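Local coordinates for YfdX protein (Salmonella enterica I, PDB 6A02), which is of unknown biochemical function but has been implicated in the response to antibiotic stress and in virulence of Salmonella Typhi, at residues A[92-104]-A[114-126]. Sequence-based numbering, arbitrary orientation.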
loop_
_atom_site.group_PDB
_atom_site.type_symbol
_atom_site.label_atom_id
_atom_site.label_comp_id
_atom_site.label_asym_id
_atom_site.label_seq_id
_atom_site.Cartn_x
_atom_site.Cartn_y
_atom_site.Cartn_z
ATOM N N LEU A 92 -12.865 12.582 21.343
ATOM C CA LEU A 92 -13.668 12.664 22.551
ATOM C C LEU A 92 -12.812 13.199 23.685
ATOM O O LEU A 92 -11.598 12.974 23.713
ATOM C CB LEU A 92 -14.222 11.290 22.959
ATOM C CG LEU A 92 -15.515 10.810 22.303
ATOM C CD1 LEU A 92 -16.023 9.545 22.988
ATOM C CD2 LEU A 92 -16.574 11.911 22.324
ATOM N N PRO A 93 -13.414 13.923 24.629
ATOM C CA PRO A 93 -12.670 14.320 25.830
ATOM C C PRO A 93 -12.138 13.089 26.550
ATOM O O PRO A 93 -12.794 12.046 26.600
ATOM C CB PRO A 93 -13.717 15.064 26.669
ATOM C CG PRO A 93 -15.046 14.582 26.159
ATOM C CD PRO A 93 -14.834 14.317 24.694
ATOM N N ALA A 94 -10.925 13.223 27.102
ATOM C CA ALA A 94 -10.190 12.074 27.630
ATOM C C ALA A 94 -11.037 11.226 28.571
ATOM O O ALA A 94 -11.002 9.991 28.510
ATOM C CB ALA A 94 -8.923 12.550 28.342
ATOM N N GLY A 95 -11.813 11.871 29.442
ATOM C CA GLY A 95 -12.564 11.121 30.436
ATOM C C GLY A 95 -13.675 10.288 29.828
ATOM O O GLY A 95 -13.836 9.111 30.160
ATOM N N GLN A 96 -14.461 10.890 28.928
ATOM C CA GLN A 96 -15.599 10.177 28.354
ATOM C C GLN A 96 -15.153 8.978 27.524
ATOM O O GLN A 96 -15.844 7.952 27.488
ATOM C CB GLN A 96 -16.443 11.133 27.509
ATOM C CG GLN A 96 -17.663 10.482 26.864
ATOM C CD GLN A 96 -18.372 11.411 25.891
ATOM O OE1 GLN A 96 -17.978 12.568 25.720
ATOM N NE2 GLN A 96 -19.423 10.905 25.245
ATOM N N LYS A 97 -14.003 9.085 26.860
ATOM C CA LYS A 97 -13.563 8.004 25.986
ATOM C C LYS A 97 -13.013 6.824 26.781
ATOM O O LYS A 97 -13.206 5.668 26.389
ATOM C CB LYS A 97 -12.515 8.514 25.005
ATOM C CG LYS A 97 -12.191 7.512 23.926
ATOM C CD LYS A 97 -11.064 8.000 23.072
ATOM C CE LYS A 97 -10.761 7.001 21.979
ATOM N NZ LYS A 97 -9.769 7.564 21.035
ATOM N N ASN A 98 -12.319 7.101 27.887
ATOM C CA ASN A 98 -11.808 6.031 28.739
ATOM C C ASN A 98 -12.940 5.135 29.222
ATOM O O ASN A 98 -12.852 3.903 29.139
ATOM C CB ASN A 98 -11.059 6.632 29.928
ATOM C CG ASN A 98 -9.766 7.313 29.523
ATOM O OD1 ASN A 98 -9.292 7.156 28.408
ATOM N ND2 ASN A 98 -9.191 8.079 30.437
ATOM N N ASP A 99 -14.014 5.736 29.734
ATOM C CA ASP A 99 -15.131 4.944 30.233
ATOM C C ASP A 99 -15.781 4.141 29.114
ATOM O O ASP A 99 -16.205 2.997 29.323
ATOM C CB ASP A 99 -16.152 5.850 30.926
ATOM C CG ASP A 99 -15.547 6.636 32.079
ATOM O OD1 ASP A 99 -14.476 6.228 32.577
ATOM O OD2 ASP A 99 -16.139 7.660 32.488
ATOM N N ALA A 100 -15.854 4.716 27.911
ATOM C CA ALA A 100 -16.450 3.993 26.795
ATOM C C ALA A 100 -15.543 2.861 26.315
ATOM O O ALA A 100 -16.025 1.783 25.948
ATOM C CB ALA A 100 -16.767 4.967 25.662
ATOM N N ILE A 101 -14.229 3.091 26.310
ATOM C CA ILE A 101 -13.298 2.036 25.914
ATOM C C ILE A 101 -13.315 0.899 26.929
ATOM O O ILE A 101 -13.251 -0.280 26.561
ATOM C CB ILE A 101 -11.890 2.613 25.686
ATOM C CG1 ILE A 101 -11.858 3.453 24.405
ATOM C CG2 ILE A 101 -10.868 1.493 25.597
ATOM C CD1 ILE A 101 -12.269 2.688 23.154
ATOM N N ASN A 102 -13.427 1.233 28.216
ATOM C CA ASN A 102 -13.488 0.196 29.241
ATOM C C ASN A 102 -14.671 -0.738 29.020
ATOM O O ASN A 102 -14.561 -1.951 29.233
ATOM C CB ASN A 102 -13.547 0.827 30.629
ATOM C CG ASN A 102 -13.729 -0.204 31.722
ATOM O OD1 ASN A 102 -12.812 -0.968 32.030
ATOM N ND2 ASN A 102 -14.923 -0.240 32.308
ATOM N N LYS A 103 -15.810 -0.198 28.578
ATOM C CA LYS A 103 -16.955 -1.059 28.303
ATOM C C LYS A 103 -16.733 -1.888 27.038
ATOM O O LYS A 103 -17.168 -3.044 26.954
ATOM C CB LYS A 103 -18.233 -0.218 28.219
ATOM C CG LYS A 103 -19.397 -0.950 27.610
ATOM C CD LYS A 103 -20.570 -0.014 27.356
ATOM C CE LYS A 103 -21.779 -0.797 26.919
ATOM N NZ LYS A 103 -22.035 -0.549 25.476
ATOM N N ALA A 104 -16.059 -1.317 26.037
ATOM C CA ALA A 104 -15.729 -2.097 24.849
ATOM C C ALA A 104 -14.846 -3.286 25.205
ATOM O O ALA A 104 -15.013 -4.383 24.658
ATOM C CB ALA A 104 -15.045 -1.204 23.814
ATOM N N LYS A 114 -20.996 -8.187 18.388
ATOM C CA LYS A 114 -21.953 -7.102 18.193
ATOM C C LYS A 114 -21.877 -6.086 19.326
ATOM O O LYS A 114 -21.891 -4.873 19.085
ATOM C CB LYS A 114 -23.364 -7.674 18.052
ATOM C CG LYS A 114 -24.475 -6.633 18.069
ATOM C CD LYS A 114 -24.654 -5.968 16.715
ATOM C CE LYS A 114 -25.811 -4.979 16.744
ATOM N NZ LYS A 114 -27.130 -5.663 16.900
ATOM N N GLY A 115 -21.794 -6.560 20.568
ATOM C CA GLY A 115 -21.645 -5.648 21.684
ATOM C C GLY A 115 -20.353 -4.858 21.634
ATOM O O GLY A 115 -20.308 -3.710 22.087
ATOM N N THR A 116 -19.288 -5.459 21.091
ATOM C CA THR A 116 -18.027 -4.740 20.923
ATOM C C THR A 116 -18.191 -3.592 19.936
ATOM O O THR A 116 -17.800 -2.452 20.219
ATOM C CB THR A 116 -16.939 -5.708 20.455
ATOM O OG1 THR A 116 -16.744 -6.714 21.457
ATOM C CG2 THR A 116 -15.627 -4.971 20.220
ATOM N N ILE A 117 -18.780 -3.878 18.774
ATOM C CA ILE A 117 -19.014 -2.838 17.774
ATOM C C ILE A 117 -19.860 -1.716 18.357
ATOM O O ILE A 117 -19.568 -0.528 18.162
ATOM C CB ILE A 117 -19.644 -3.445 16.506
ATOM C CG1 ILE A 117 -18.743 -4.547 15.940
ATOM C CG2 ILE A 117 -19.918 -2.366 15.469
ATOM C CD1 ILE A 117 -17.312 -4.097 15.692
ATOM N N GLU A 118 -20.904 -2.070 19.108
ATOM C CA GLU A 118 -21.792 -1.041 19.637
ATOM C C GLU A 118 -21.112 -0.222 20.731
ATOM O O GLU A 118 -21.271 1.005 20.781
ATOM C CB GLU A 118 -23.111 -1.661 20.097
ATOM C CG GLU A 118 -24.035 -2.038 18.929
ATOM C CD GLU A 118 -24.232 -0.897 17.918
ATOM O OE1 GLU A 118 -24.514 0.249 18.341
ATOM O OE2 GLU A 118 -24.102 -1.146 16.698
ATOM N N ALA A 119 -20.333 -0.870 21.602
ATOM C CA ALA A 119 -19.600 -0.122 22.621
ATOM C C ALA A 119 -18.547 0.784 21.992
ATOM O O ALA A 119 -18.322 1.909 22.459
ATOM C CB ALA A 119 -18.959 -1.076 23.631
ATOM N N LEU A 120 -17.886 0.312 20.931
ATOM C CA LEU A 120 -16.898 1.155 20.266
ATOM C C LEU A 120 -17.546 2.381 19.637
ATOM O O LEU A 120 -16.957 3.470 19.640
ATOM C CB LEU A 120 -16.101 0.343 19.243
ATOM C CG LEU A 120 -15.087 -0.612 19.885
ATOM C CD1 LEU A 120 -14.443 -1.497 18.831
ATOM C CD2 LEU A 120 -14.025 0.158 20.654
ATOM N N LYS A 121 -18.763 2.227 19.103
ATOM C CA LYS A 121 -19.487 3.378 18.567
ATOM C C LYS A 121 -19.709 4.432 19.645
ATOM O O LYS A 121 -19.549 5.632 19.394
ATOM C CB LYS A 121 -20.822 2.935 17.970
ATOM C CG LYS A 121 -20.725 2.231 16.633
ATOM C CD LYS A 121 -22.120 1.940 16.089
ATOM C CE LYS A 121 -22.073 1.044 14.866
ATOM N NZ LYS A 121 -23.444 0.733 14.372
ATOM N N LEU A 122 -20.063 4.003 20.860
ATOM C CA LEU A 122 -20.204 4.954 21.955
ATOM C C LEU A 122 -18.885 5.629 22.298
ATOM O O LEU A 122 -18.890 6.748 22.824
ATOM C CB LEU A 122 -20.788 4.260 23.186
ATOM C CG LEU A 122 -22.217 3.737 23.051
ATOM C CD1 LEU A 122 -22.689 3.168 24.384
ATOM C CD2 LEU A 122 -23.162 4.826 22.568
ATOM N N ALA A 123 -17.760 4.980 22.012
ATOM C CA ALA A 123 -16.444 5.572 22.196
ATOM C C ALA A 123 -16.017 6.430 21.018
ATOM O O ALA A 123 -14.877 6.905 21.001
ATOM C CB ALA A 123 -15.404 4.475 22.430
ATOM N N GLY A 124 -16.899 6.628 20.041
ATOM C CA GLY A 124 -16.559 7.381 18.849
ATOM C C GLY A 124 -15.726 6.631 17.840
ATOM O O GLY A 124 -15.078 7.263 16.998
ATOM N N VAL A 125 -15.726 5.302 17.891
ATOM C CA VAL A 125 -14.851 4.481 17.064
ATOM C C VAL A 125 -15.718 3.695 16.089
ATOM O O VAL A 125 -16.591 2.926 16.506
ATOM C CB VAL A 125 -14.000 3.534 17.926
ATOM C CG1 VAL A 125 -13.044 2.733 17.058
ATOM C CG2 VAL A 125 -13.238 4.320 18.994
ATOM N N SER A 126 -15.482 3.879 14.794
ATOM C CA SER A 126 -16.091 3.010 13.798
ATOM C C SER A 126 -15.108 1.902 13.432
ATOM O O SER A 126 -13.889 2.068 13.544
ATOM C CB SER A 126 -16.502 3.794 12.551
ATOM O OG SER A 126 -15.376 4.362 11.919
HETATM O O HOH W 1 -18.452 2.092 25.202
HETATM O O HOH W 2 -22.263 -2.949 23.903
#
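L92 meets the end of helix 113-122 from the residue before the N-cap P93: with CG beside its own backbone N (chi1 -84°), it lays CD1 against A123, 3.5 Å from A123 O. A branched apolar chain suits this place, since one methyl can lie against the backbone of the helix end beside G124, whose positive phi, natural for glycine, belongs to a Schellman motif that turns the chain into strand 125-135. K97 adds only its aliphatic part, CG lying near A123 O, while its ammonium group turns to a salt bridge with E89 of strand 77-89. A100 is small enough to let the backbones close in: its CB sits 3.5 Å from A123 CB, and the two CA atoms are 4.9 Å apart. I101 points its CB away, but its chain is long enough for CD1 to reach back to A123 CB at 3.7 Å and to the CD2 methyl of L120; I101 and L120 also pack on Y156 of a second subunit. K103 suits the exposed rim: its long chain passes methylenes over A119 and bends at the last torsion (chi4 -109°), bringing NZ near A119 CB and L122 CD1, where a water joins NZ to G115 O. A104, again small, fits against A119 and L120, its CB 3.6 Å from L120 CD2.

Segments 94-104 and 114-122 run antiparallel (179°), their axes 8.1 Å apart at closest approach, in a helical hairpin between strands 77-89 and 125-135; this close spacing is consistent with the alanines A100, A104, A119 and A123. One water donates to both A100 O, at 2.6 Å, and A119 O, at 2.8 Å. The hairpin is thus joined by close methyl packing, with water bridging two facing carbonyls that cannot bond to each other.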